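Local coordinates for penicillin-binding protein 2 (Pbp2) (Helicobacter pylori, PDB 5LP5) that binds the cell-shape protein MreC and probably cross-links peptidoglycan as a penicillin-sensitive transpeptidase during cell wall synthesis, at residues A[92-97]-A[135-140]; A[255-260]-A[443-448]; A[275-280]-A[284-289]; A[456-461]-A[465-470]. All coordinates share one frame; numbering follows the deposited sequence.

Contact 1. Residues A[92-97]-A[135-140]; sequences QKFFPN and AKLIQT
The carbonyl oxygen of Leu-137, the residue whose side chain packs on the Phe-94 ring, is gripped twice by Thr-140: OG1 bonds to Leu-137 O at 3.0 Å, and Thr-140 N makes a weak bond to the same oxygen at 3.4 Å. The hydroxyl approaches tilted from the carbonyl plane, and its bond turns the Thr-140 side chain back onto the preceding turn. Next to it, the side chain of Gln-139 reaches back one turn, NE2 donating to Ala-135 O at 3.0 Å with a straight N-H (163°), the acceptor lying in the amide plane.

No hydrogen bond crosses between the segments; the contact is made by side-chain packing. One methyl of Leu-137, CD1, sits over a face of the Phe-94 ring, 3.5 Å from its centroid and 16° off the normal, a CH-pi contact. Lys-136 comes in obliquely, its CB 3.7 Å from Phe-94 CE1. The lysine chain bends at its third and fourth torsions, bringing NZ beside the ring's rim, 4.2 Å from Phe-94 CD1. Phe-94 itself keeps CG beside its backbone N (chi1 -61°), pointing the ring at helix 134-138.

This is packing in the dimerisation domain, between the last turn of helix 81-94 and helix 134-138, with Leu-137 and Phe-95 also resting on Val-73 of strand 63-76. Helix 134-138 is covered in turn by MreC: Ile-125 of the MreC chain packs on Lys-136, and Arg-154 of that chain bonds to Gln-139 OE1. Lys-136 thus touches both Phe-94 and MreC, and the contact joins the MreC-facing helix to helix 81-94.

Contact 2. Residues A[255-260]-A[443-448]; sequences LVMDAE and QVLAYT
Strand 255-258 and helix 443-448 run in roughly the same direction, their axes 35° apart and 9.5 Å at closest approach, with Leu-255 facing Leu-445 at the nearest pair of CA atoms. Leu-445 carries the contact. With CG anti to the backbone N (chi1 174°), its two methyls reach the strand between two side chains that point from the same face. CD2 meets Leu-255 CD1 at 3.8 Å and, equally near, Met-257 CB at 3.8 Å; CD1 lies beside Met-257 CB as well.

Met-257 leaves the strand fully extended through its first two torsions and bends only at the third (67°). That bend turns the methyl in toward the helix backbone: SD stays 3.9 Å from Leu-445 CD2, while CE arrives 3.9 Å from Leu-445 CG and 4.2 Å from Ala-446 CA. No polar group bridges the segments.

All the touching residues are buried, as expected for a helix packed on the central antiparallel sheet of a penicillin-binding transpeptidase domain. Leu-445 also touches Leu-264 of strand 264-270 and Ala-557 and Thr-559 of strand 556-562, so this one leucine touches three adjacent strands, with 252-258 in the middle.

Contact 3. Residues A[275-280]-A[284-289]; sequences LNDFVG and QDKWQK
The loop that follows strand 264-270 passes through a stretch of helical backbone angles, 275-279, that lacks the regular helix bonds, and then doubles back into helix 284-291; this contact joins the turn to the helix with one charged pair and one aromatic pair. Asp-277 and Lys-286 face each other at the closest approach of the two backbones. Their side chains cross at about a right angle, and Lys-286 NZ reaches Asp-277 OD1 at 3.3 Å, a salt bridge whose hydrogen bond is weak. The lysine methylenes pack on the aspartate: Lys-286 CE is 3.5 Å from Asp-277 CG, while CD comes to 4.0 Å from Asp-277 CB, so the lysine chain lies against the carboxylate rather than meeting it head-on.

The second pair is set further in. Phe-278 CE2 approaches Trp-287 CZ3 at 4.1 Å, and each atom lies near the plane of the other ring, so the two aromatic groups touch edge to edge without stacking. A chi1 of 180° carries the Trp-287 indole out from the helix, and chi2 (-109°) turns its benzo edge to the phenyl ring. On the helix surface, Lys-289 NZ makes a weak salt bridge one turn back to Asp-285 OD2 at 3.3 Å.

Phe-278 is buried partly by Tyr-165, whose ring stacks with it, and Asn-276 ND2 bonds to Tyr-153 O; both tyrosines fall in the dimerisation-domain sequence. Residues of 275-280 also touch strand 144-152 and helix 160-163 and are held here to helix 284-291, so the contact sits where the two regions meet.

Contact 4. Residues A[456-461]-A[465-470]; sequences LATPHF and NKQPLK
Lys-470 runs out along Leu-456 and Thr-458, extended beyond CG. Its CB lies 3.8 Å from Leu-456 O, and CG remains beside that oxygen at 4.1 Å. Further on the partner becomes Thr-458 OG1, which CD approaches at 3.9 Å and CE at 3.4 Å; NZ stays 3.6 Å from the same oxygen. Behind this chain the backbones form one antiparallel, hydrogen-bonded pair: Leu-456 N donates to Lys-470 O at 2.9 Å, in the carbonyl plane, and Lys-470 N returns a bond to Leu-456 O at 3.0 Å. Beyond it the two segments part, and a water links Thr-458 N to Gln-467 O.

At the far end His-460 folds back on its own segment (chi1 59°), and chi2 turns ND1 to donate to Thr-458 O at 2.9 Å in the ring plane (172°). That straight bond fixes the imidazole's rotation, and one of its faces receives Gln-467 CG in a CH-pi contact, with Asn-465 O over the same face.

Both segments belong to the loop connecting helix 441-453 to helix 475-493. Leu-456 packs on Ala-446 and Leu-450 of the former, while His-460 shares backbone hydrogen bonds with Gly-262 and Leu-264, at the start of strand 264-270.

From the N terminus, contact 1 comes first, closing a loop of 37 residues within the dimerisation domain and finishing before contact 2 opens. Contact 2 then joins strand 252-258 to helix 441-453, enclosing 182 residues; contact 3, a short turn-back of the chain, falls within that span. Contact 4, equally local, follows once contact 2 has closed, and no two contacts cross. Contacts 2 and 4 touch, with centres about 10 Å apart: Met-257 meets Ala-457 and Pro-459, continuing the packing from sheet and helix into the paired loops. Contact 3 lies between the extremes, its centre about 29 Å from that of contact 1 and about 33 Å from that of contact 2.

Contact 1. Residues A[92-97]-A[135-140]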
# COMPACT_ATOMS: atom_id res chain seq x y z
N GLN A 92 0.98 26.24 5.95
CA GLN A 92 1.74 26.87 4.87
C GLN A 92 3.24 26.80 5.14
O GLN A 92 4.03 26.48 4.25
CB GLN A 92 1.30 28.35 4.69
CG GLN A 92 2.07 29.14 3.62
CD GLN A 92 1.89 28.60 2.22
OE1 GLN A 92 0.83 28.09 1.87
NE2 GLN A 92 2.93 28.69 1.40
N LYS A 93 3.65 27.10 6.37
CA LYS A 93 5.06 27.04 6.74
C LYS A 93 5.64 25.66 6.40
O LYS A 93 6.69 25.58 5.79
CB LYS A 93 5.28 27.37 8.22
CG LYS A 93 5.16 28.86 8.57
CD LYS A 93 5.09 29.10 10.07
CE LYS A 93 4.31 30.37 10.41
NZ LYS A 93 3.90 30.35 11.84
N PHE A 94 4.94 24.58 6.77
CA PHE A 94 5.45 23.21 6.60
C PHE A 94 5.44 22.74 5.15
O PHE A 94 6.14 21.80 4.80
CB PHE A 94 4.64 22.19 7.43
CG PHE A 94 4.67 22.44 8.91
CD1 PHE A 94 5.87 22.60 9.58
CD2 PHE A 94 3.50 22.50 9.63
CE1 PHE A 94 5.90 22.84 10.94
CE2 PHE A 94 3.51 22.73 11.00
CZ PHE A 94 4.72 22.90 11.65
N PHE A 95 4.62 23.37 4.32
CA PHE A 95 4.56 23.04 2.89
C PHE A 95 4.55 24.34 2.10
O PHE A 95 3.50 24.80 1.66
CB PHE A 95 3.31 22.20 2.60
CG PHE A 95 3.18 21.02 3.49
CD1 PHE A 95 3.74 19.81 3.15
CD2 PHE A 95 2.54 21.13 4.72
CE1 PHE A 95 3.64 18.71 3.98
CE2 PHE A 95 2.45 20.05 5.57
CZ PHE A 95 2.98 18.83 5.19
N PRO A 96 5.73 24.96 1.94
CA PRO A 96 5.78 26.28 1.29
C PRO A 96 5.54 26.16 -0.21
O PRO A 96 5.41 27.17 -0.89
CB PRO A 96 7.21 26.76 1.59
CG PRO A 96 8.01 25.51 1.77
CD PRO A 96 7.08 24.41 2.20
N ASN A 97 5.45 24.93 -0.68
CA ASN A 97 5.23 24.62 -2.08
C ASN A 97 3.74 24.61 -2.47
O ASN A 97 3.41 24.21 -3.58
CB ASN A 97 5.85 23.24 -2.35
CG ASN A 97 6.25 23.06 -3.80
OD1 ASN A 97 6.77 23.97 -4.43
ND2 ASN A 97 6.02 21.86 -4.32
N ALA A 135 7.65 15.64 13.90
CA ALA A 135 7.80 16.21 15.25
C ALA A 135 7.26 17.63 15.41
O ALA A 135 6.74 18.01 16.47
CB ALA A 135 9.26 16.16 15.68
N LYS A 136 7.41 18.44 14.38
CA LYS A 136 6.96 19.81 14.43
C LYS A 136 5.44 19.89 14.39
O LYS A 136 4.84 20.72 15.07
CB LYS A 136 7.62 20.61 13.32
CG LYS A 136 9.12 20.67 13.52
CD LYS A 136 9.83 21.76 12.70
CE LYS A 136 10.16 21.28 11.29
NZ LYS A 136 9.98 22.37 10.28
N LEU A 137 4.82 19.01 13.61
CA LEU A 137 3.36 18.91 13.59
C LEU A 137 2.79 18.47 14.94
O LEU A 137 1.72 18.91 15.34
CB LEU A 137 2.91 17.97 12.47
CG LEU A 137 2.68 18.63 11.10
CD1 LEU A 137 3.96 19.30 10.60
CD2 LEU A 137 2.18 17.63 10.07
N ILE A 138 3.52 17.64 15.65
CA ILE A 138 3.09 17.13 16.94
C ILE A 138 3.09 18.20 18.03
O ILE A 138 2.41 18.05 19.02
CB ILE A 138 3.99 15.93 17.36
CG1 ILE A 138 3.55 14.67 16.62
CG2 ILE A 138 3.99 15.67 18.86
CD1 ILE A 138 2.06 14.41 16.74
N GLN A 139 3.83 19.28 17.83
CA GLN A 139 3.95 20.33 18.83
C GLN A 139 2.72 21.21 18.87
O GLN A 139 2.49 21.88 19.87
CB GLN A 139 5.15 21.24 18.56
CG GLN A 139 6.48 20.53 18.54
CD GLN A 139 6.68 19.60 19.72
OE1 GLN A 139 6.72 20.02 20.86
NE2 GLN A 139 6.85 18.34 19.43
N THR A 140 1.94 21.23 17.79
CA THR A 140 0.75 22.09 17.71
C THR A 140 -0.51 21.26 18.03
O THR A 140 -0.77 20.24 17.37
CB THR A 140 0.66 22.75 16.32
OG1 THR A 140 0.68 21.74 15.30
CG2 THR A 140 1.87 23.69 16.09

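Contact 2. Residues A[255-260]-A[443-448]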
# COMPACT_ATOMS: atom_id res chain seq x y z
N LEU A 255 -0.10 -12.16 -27.29
CA LEU A 255 -0.67 -13.08 -26.32
C LEU A 255 0.07 -14.38 -26.32
O LEU A 255 0.29 -14.96 -27.36
CB LEU A 255 -2.12 -13.39 -26.66
CG LEU A 255 -3.17 -12.30 -26.42
CD1 LEU A 255 -4.46 -12.66 -27.14
CD2 LEU A 255 -3.40 -12.15 -24.93
N VAL A 256 0.45 -14.83 -25.13
CA VAL A 256 1.00 -16.17 -24.95
C VAL A 256 0.07 -16.90 -24.01
O VAL A 256 -0.36 -16.32 -23.01
CB VAL A 256 2.41 -16.13 -24.35
CG1 VAL A 256 2.89 -17.54 -24.05
CG2 VAL A 256 3.38 -15.45 -25.30
N MET A 257 -0.22 -18.17 -24.31
CA MET A 257 -1.15 -18.92 -23.49
C MET A 257 -0.82 -20.39 -23.34
O MET A 257 -0.62 -21.10 -24.31
CB MET A 257 -2.55 -18.80 -24.04
CG MET A 257 -3.58 -19.54 -23.20
SD MET A 257 -5.27 -19.45 -23.83
CE MET A 257 -5.17 -20.40 -25.34
N ASP A 258 -0.80 -20.85 -22.10
CA ASP A 258 -0.75 -22.28 -21.79
C ASP A 258 -2.03 -22.93 -22.33
O ASP A 258 -3.11 -22.76 -21.77
CB ASP A 258 -0.65 -22.46 -20.28
CG ASP A 258 -0.43 -23.89 -19.85
OD1 ASP A 258 -0.93 -24.79 -20.56
OD2 ASP A 258 0.21 -24.11 -18.79
N ALA A 259 -1.89 -23.68 -23.42
CA ALA A 259 -3.04 -24.22 -24.15
C ALA A 259 -3.75 -25.41 -23.48
O ALA A 259 -4.76 -25.92 -24.00
CB ALA A 259 -2.62 -24.60 -25.57
N GLU A 260 -3.22 -25.86 -22.34
CA GLU A 260 -3.80 -26.97 -21.57
C GLU A 260 -4.74 -26.54 -20.45
O GLU A 260 -5.57 -27.34 -20.02
CB GLU A 260 -2.69 -27.84 -20.96
CG GLU A 260 -1.85 -28.58 -21.98
CD GLU A 260 -0.67 -29.30 -21.38
OE1 GLU A 260 0.07 -28.68 -20.57
OE2 GLU A 260 -0.48 -30.49 -21.73
N GLN A 443 -9.89 -14.19 -29.34
CA GLN A 443 -10.61 -15.22 -30.10
C GLN A 443 -9.67 -16.06 -30.94
O GLN A 443 -9.76 -17.30 -30.95
CB GLN A 443 -11.72 -14.58 -30.97
CG GLN A 443 -12.96 -14.22 -30.14
CD GLN A 443 -14.04 -13.47 -30.89
OE1 GLN A 443 -13.76 -12.67 -31.78
NE2 GLN A 443 -15.28 -13.72 -30.51
N VAL A 444 -8.74 -15.38 -31.62
CA VAL A 444 -7.76 -16.05 -32.50
C VAL A 444 -6.87 -16.99 -31.69
O VAL A 444 -6.60 -18.12 -32.12
CB VAL A 444 -6.89 -15.02 -33.24
CG1 VAL A 444 -5.84 -15.72 -34.09
CG2 VAL A 444 -7.76 -14.12 -34.11
N LEU A 445 -6.43 -16.52 -30.53
CA LEU A 445 -5.60 -17.29 -29.59
C LEU A 445 -6.29 -18.55 -29.08
O LEU A 445 -5.68 -19.64 -29.10
CB LEU A 445 -5.22 -16.41 -28.39
CG LEU A 445 -4.48 -17.09 -27.23
CD1 LEU A 445 -3.01 -17.30 -27.54
CD2 LEU A 445 -4.63 -16.27 -25.97
N ALA A 446 -7.53 -18.41 -28.60
CA ALA A 446 -8.26 -19.57 -28.10
C ALA A 446 -8.45 -20.58 -29.23
O ALA A 446 -8.27 -21.80 -29.05
CB ALA A 446 -9.61 -19.14 -27.54
N TYR A 447 -8.82 -20.05 -30.38
CA TYR A 447 -8.99 -20.81 -31.60
C TYR A 447 -7.73 -21.58 -31.96
O TYR A 447 -7.78 -22.79 -32.20
CB TYR A 447 -9.41 -19.83 -32.73
CG TYR A 447 -9.15 -20.22 -34.17
CD1 TYR A 447 -9.83 -21.27 -34.77
CD2 TYR A 447 -8.25 -19.48 -34.93
CE1 TYR A 447 -9.60 -21.60 -36.10
CE2 TYR A 447 -8.01 -19.80 -36.25
CZ TYR A 447 -8.69 -20.86 -36.84
OH TYR A 447 -8.45 -21.14 -38.17
N THR A 448 -6.58 -20.90 -31.98
CA THR A 448 -5.30 -21.56 -32.27
C THR A 448 -4.95 -22.72 -31.29
O THR A 448 -4.40 -23.74 -31.70
CB THR A 448 -4.15 -20.53 -32.26
OG1 THR A 448 -4.47 -19.47 -33.16
CG2 THR A 448 -2.84 -21.19 -32.65

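Contact 3. Residues A[275-280]-A[284-289]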
# COMPACT_ATOMS: atom_id res chain seq x y z
N LEU A 275 0.11 3.35 -15.34
CA LEU A 275 -0.94 3.25 -14.34
C LEU A 275 -0.77 4.22 -13.17
O LEU A 275 -1.75 4.59 -12.54
CB LEU A 275 -1.03 1.83 -13.83
CG LEU A 275 -1.49 0.77 -14.84
CD1 LEU A 275 -1.20 -0.62 -14.27
CD2 LEU A 275 -2.97 0.90 -15.24
N ASN A 276 0.47 4.61 -12.87
CA ASN A 276 0.71 5.50 -11.72
C ASN A 276 0.13 6.90 -11.92
O ASN A 276 -0.14 7.59 -10.95
CB ASN A 276 2.19 5.61 -11.41
CG ASN A 276 2.74 4.40 -10.75
OD1 ASN A 276 2.42 4.11 -9.60
ND2 ASN A 276 3.61 3.70 -11.45
N ASP A 277 -0.06 7.33 -13.17
CA ASP A 277 -0.54 8.69 -13.43
C ASP A 277 -2.02 8.86 -13.05
O ASP A 277 -2.50 9.99 -12.96
CB ASP A 277 -0.31 9.07 -14.89
CG ASP A 277 1.16 9.08 -15.28
OD1 ASP A 277 2.02 9.30 -14.39
OD2 ASP A 277 1.46 8.86 -16.47
N PHE A 278 -2.73 7.76 -12.84
CA PHE A 278 -4.12 7.82 -12.43
C PHE A 278 -4.30 7.85 -10.90
O PHE A 278 -5.35 8.28 -10.42
CB PHE A 278 -4.92 6.64 -13.03
CG PHE A 278 -5.21 6.80 -14.48
CD1 PHE A 278 -4.27 6.42 -15.43
CD2 PHE A 278 -6.40 7.38 -14.92
CE1 PHE A 278 -4.51 6.59 -16.78
CE2 PHE A 278 -6.65 7.55 -16.26
CZ PHE A 278 -5.70 7.16 -17.19
N VAL A 279 -3.29 7.42 -10.15
CA VAL A 279 -3.53 7.07 -8.75
C VAL A 279 -4.13 8.19 -7.86
O VAL A 279 -5.05 7.91 -7.07
CB VAL A 279 -2.29 6.43 -8.08
CG1 VAL A 279 -2.52 6.24 -6.59
CG2 VAL A 279 -1.97 5.09 -8.75
N GLY A 280 -3.64 9.42 -7.98
CA GLY A 280 -4.18 10.51 -7.17
C GLY A 280 -5.18 11.37 -7.90
O GLY A 280 -5.22 12.58 -7.67
N GLN A 284 -5.14 17.20 -15.67
CA GLN A 284 -5.71 17.73 -16.92
C GLN A 284 -4.71 17.57 -18.05
O GLN A 284 -5.07 17.25 -19.18
CB GLN A 284 -6.08 19.24 -16.80
CG GLN A 284 -7.05 19.62 -15.69
CD GLN A 284 -8.43 20.06 -16.18
OE1 GLN A 284 -8.57 20.61 -17.28
NE2 GLN A 284 -9.46 19.86 -15.36
N ASP A 285 -3.44 17.79 -17.72
CA ASP A 285 -2.35 17.65 -18.69
C ASP A 285 -2.15 16.21 -19.21
O ASP A 285 -1.95 16.01 -20.39
CB ASP A 285 -1.02 18.14 -18.12
CG ASP A 285 0.10 18.05 -19.14
OD1 ASP A 285 -0.15 18.51 -20.27
OD2 ASP A 285 1.19 17.51 -18.86
N LYS A 286 -2.20 15.22 -18.34
CA LYS A 286 -1.96 13.84 -18.76
C LYS A 286 -3.17 13.19 -19.39
O LYS A 286 -3.01 12.31 -20.23
CB LYS A 286 -1.47 13.02 -17.58
CG LYS A 286 -0.02 13.30 -17.31
CD LYS A 286 0.39 12.87 -15.93
CE LYS A 286 1.84 12.40 -15.93
NZ LYS A 286 2.45 12.54 -14.58
N TRP A 287 -4.36 13.64 -19.02
CA TRP A 287 -5.58 13.13 -19.64
C TRP A 287 -5.67 13.56 -21.10
O TRP A 287 -6.07 12.79 -21.95
CB TRP A 287 -6.81 13.61 -18.88
CG TRP A 287 -8.08 13.12 -19.47
CD1 TRP A 287 -9.02 13.86 -20.13
CD2 TRP A 287 -8.57 11.77 -19.47
NE1 TRP A 287 -10.06 13.07 -20.54
CE2 TRP A 287 -9.81 11.77 -20.15
CE3 TRP A 287 -8.08 10.56 -18.98
CZ2 TRP A 287 -10.56 10.61 -20.35
CZ3 TRP A 287 -8.82 9.40 -19.17
CH2 TRP A 287 -10.05 9.43 -19.85
N GLN A 288 -5.28 14.80 -21.37
CA GLN A 288 -5.20 15.30 -22.74
C GLN A 288 -4.18 14.49 -23.53
O GLN A 288 -4.41 14.13 -24.69
CB GLN A 288 -4.83 16.80 -22.74
CG GLN A 288 -4.86 17.50 -24.10
CD GLN A 288 -3.62 17.24 -24.92
OE1 GLN A 288 -2.53 17.04 -24.37
NE2 GLN A 288 -3.77 17.22 -26.24
N LYS A 289 -3.05 14.19 -22.91
CA LYS A 289 -1.97 13.48 -23.60
C LYS A 289 -2.41 12.09 -24.02
O LYS A 289 -1.99 11.61 -25.06
CB LYS A 289 -0.70 13.41 -22.74
CG LYS A 289 0.11 14.71 -22.72
CD LYS A 289 1.60 14.48 -22.76
CE LYS A 289 2.34 15.79 -22.98
NZ LYS A 289 2.14 16.77 -21.88

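Contact 4. Residues A[456-461]-A[465-470]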
# COMPACT_ATOMS: atom_id res chain seq x y z
N LEU A 456 -10.58 -26.69 -26.02
CA LEU A 456 -10.67 -25.22 -26.00
C LEU A 456 -10.40 -24.59 -24.63
O LEU A 456 -11.14 -24.80 -23.66
CB LEU A 456 -12.05 -24.77 -26.48
CG LEU A 456 -12.27 -23.26 -26.64
CD1 LEU A 456 -11.37 -22.67 -27.71
CD2 LEU A 456 -13.74 -22.99 -26.95
N ALA A 457 -9.35 -23.80 -24.56
CA ALA A 457 -8.95 -23.19 -23.31
C ALA A 457 -9.71 -21.90 -23.10
O ALA A 457 -9.89 -21.11 -24.02
CB ALA A 457 -7.46 -22.90 -23.33
N THR A 458 -10.18 -21.68 -21.87
CA THR A 458 -10.66 -20.36 -21.46
C THR A 458 -9.46 -19.54 -20.97
O THR A 458 -8.92 -19.86 -19.89
CB THR A 458 -11.68 -20.47 -20.32
OG1 THR A 458 -12.84 -21.17 -20.79
CG2 THR A 458 -12.10 -19.13 -19.82
N PRO A 459 -9.03 -18.50 -21.75
CA PRO A 459 -7.90 -17.67 -21.29
C PRO A 459 -8.25 -16.97 -20.01
O PRO A 459 -9.40 -16.57 -19.85
CB PRO A 459 -7.71 -16.65 -22.41
CG PRO A 459 -8.37 -17.26 -23.60
CD PRO A 459 -9.54 -18.03 -23.05
N HIS A 460 -7.30 -16.85 -19.10
CA HIS A 460 -7.56 -16.17 -17.84
C HIS A 460 -6.25 -15.71 -17.27
O HIS A 460 -5.21 -16.12 -17.74
CB HIS A 460 -8.33 -17.06 -16.84
CG HIS A 460 -7.63 -18.34 -16.49
ND1 HIS A 460 -7.65 -19.44 -17.31
CD2 HIS A 460 -6.92 -18.69 -15.40
CE1 HIS A 460 -6.96 -20.42 -16.75
NE2 HIS A 460 -6.51 -19.99 -15.58
N PHE A 461 -6.32 -14.79 -16.31
CA PHE A 461 -5.15 -14.20 -15.68
C PHE A 461 -4.97 -14.69 -14.23
O PHE A 461 -3.85 -14.85 -13.76
CB PHE A 461 -5.25 -12.69 -15.68
CG PHE A 461 -5.09 -12.07 -17.04
CD1 PHE A 461 -3.84 -11.86 -17.58
CD2 PHE A 461 -6.21 -11.71 -17.77
CE1 PHE A 461 -3.69 -11.28 -18.82
CE2 PHE A 461 -6.08 -11.13 -19.01
CZ PHE A 461 -4.82 -10.92 -19.54
N ASN A 465 -8.08 -19.25 -10.71
CA ASN A 465 -9.31 -19.39 -11.50
C ASN A 465 -9.30 -20.70 -12.30
O ASN A 465 -9.03 -20.69 -13.49
CB ASN A 465 -9.43 -18.21 -12.46
CG ASN A 465 -10.86 -17.82 -12.77
OD1 ASN A 465 -11.83 -18.50 -12.43
ND2 ASN A 465 -11.00 -16.67 -13.41
N LYS A 466 -9.61 -21.82 -11.64
CA LYS A 466 -9.64 -23.15 -12.28
C LYS A 466 -10.70 -23.18 -13.38
O LYS A 466 -11.88 -23.39 -13.13
CB LYS A 466 -9.96 -24.24 -11.24
CG LYS A 466 -10.22 -25.64 -11.82
CD LYS A 466 -11.04 -26.50 -10.85
CE LYS A 466 -11.21 -27.93 -11.34
NZ LYS A 466 -11.91 -28.74 -10.30
N GLN A 467 -10.25 -22.97 -14.60
CA GLN A 467 -11.14 -22.93 -15.74
C GLN A 467 -11.03 -24.25 -16.50
O GLN A 467 -10.05 -24.47 -17.21
CB GLN A 467 -10.75 -21.77 -16.67
CG GLN A 467 -11.18 -20.40 -16.19
CD GLN A 467 -12.66 -20.37 -15.84
OE1 GLN A 467 -13.02 -20.34 -14.67
NE2 GLN A 467 -13.52 -20.42 -16.86
N PRO A 468 -12.03 -25.14 -16.35
CA PRO A 468 -11.95 -26.40 -17.07
C PRO A 468 -11.95 -26.19 -18.57
O PRO A 468 -12.53 -25.23 -19.07
CB PRO A 468 -13.21 -27.17 -16.63
CG PRO A 468 -14.10 -26.16 -16.01
CD PRO A 468 -13.22 -25.07 -15.48
N LEU A 469 -11.26 -27.08 -19.28
CA LEU A 469 -11.24 -27.06 -20.73
C LEU A 469 -12.62 -27.39 -21.24
O LEU A 469 -13.40 -28.04 -20.56
CB LEU A 469 -10.24 -28.07 -21.27
CG LEU A 469 -8.77 -27.77 -21.01
CD1 LEU A 469 -7.92 -28.91 -21.56
CD2 LEU A 469 -8.38 -26.45 -21.65
N LYS A 470 -12.90 -26.94 -22.46
CA LYS A 470 -14.17 -27.20 -23.12
C LYS A 470 -13.96 -28.07 -24.36
O LYS A 470 -12.95 -27.95 -25.06
CB LYS A 470 -14.81 -25.88 -23.53
CG LYS A 470 -14.99 -24.95 -22.37
CD LYS A 470 -15.19 -23.54 -22.84
CE LYS A 470 -15.74 -22.70 -21.71
NZ LYS A 470 -16.17 -21.36 -22.21
O HOH W 1 -9.42 -23.09 -19.54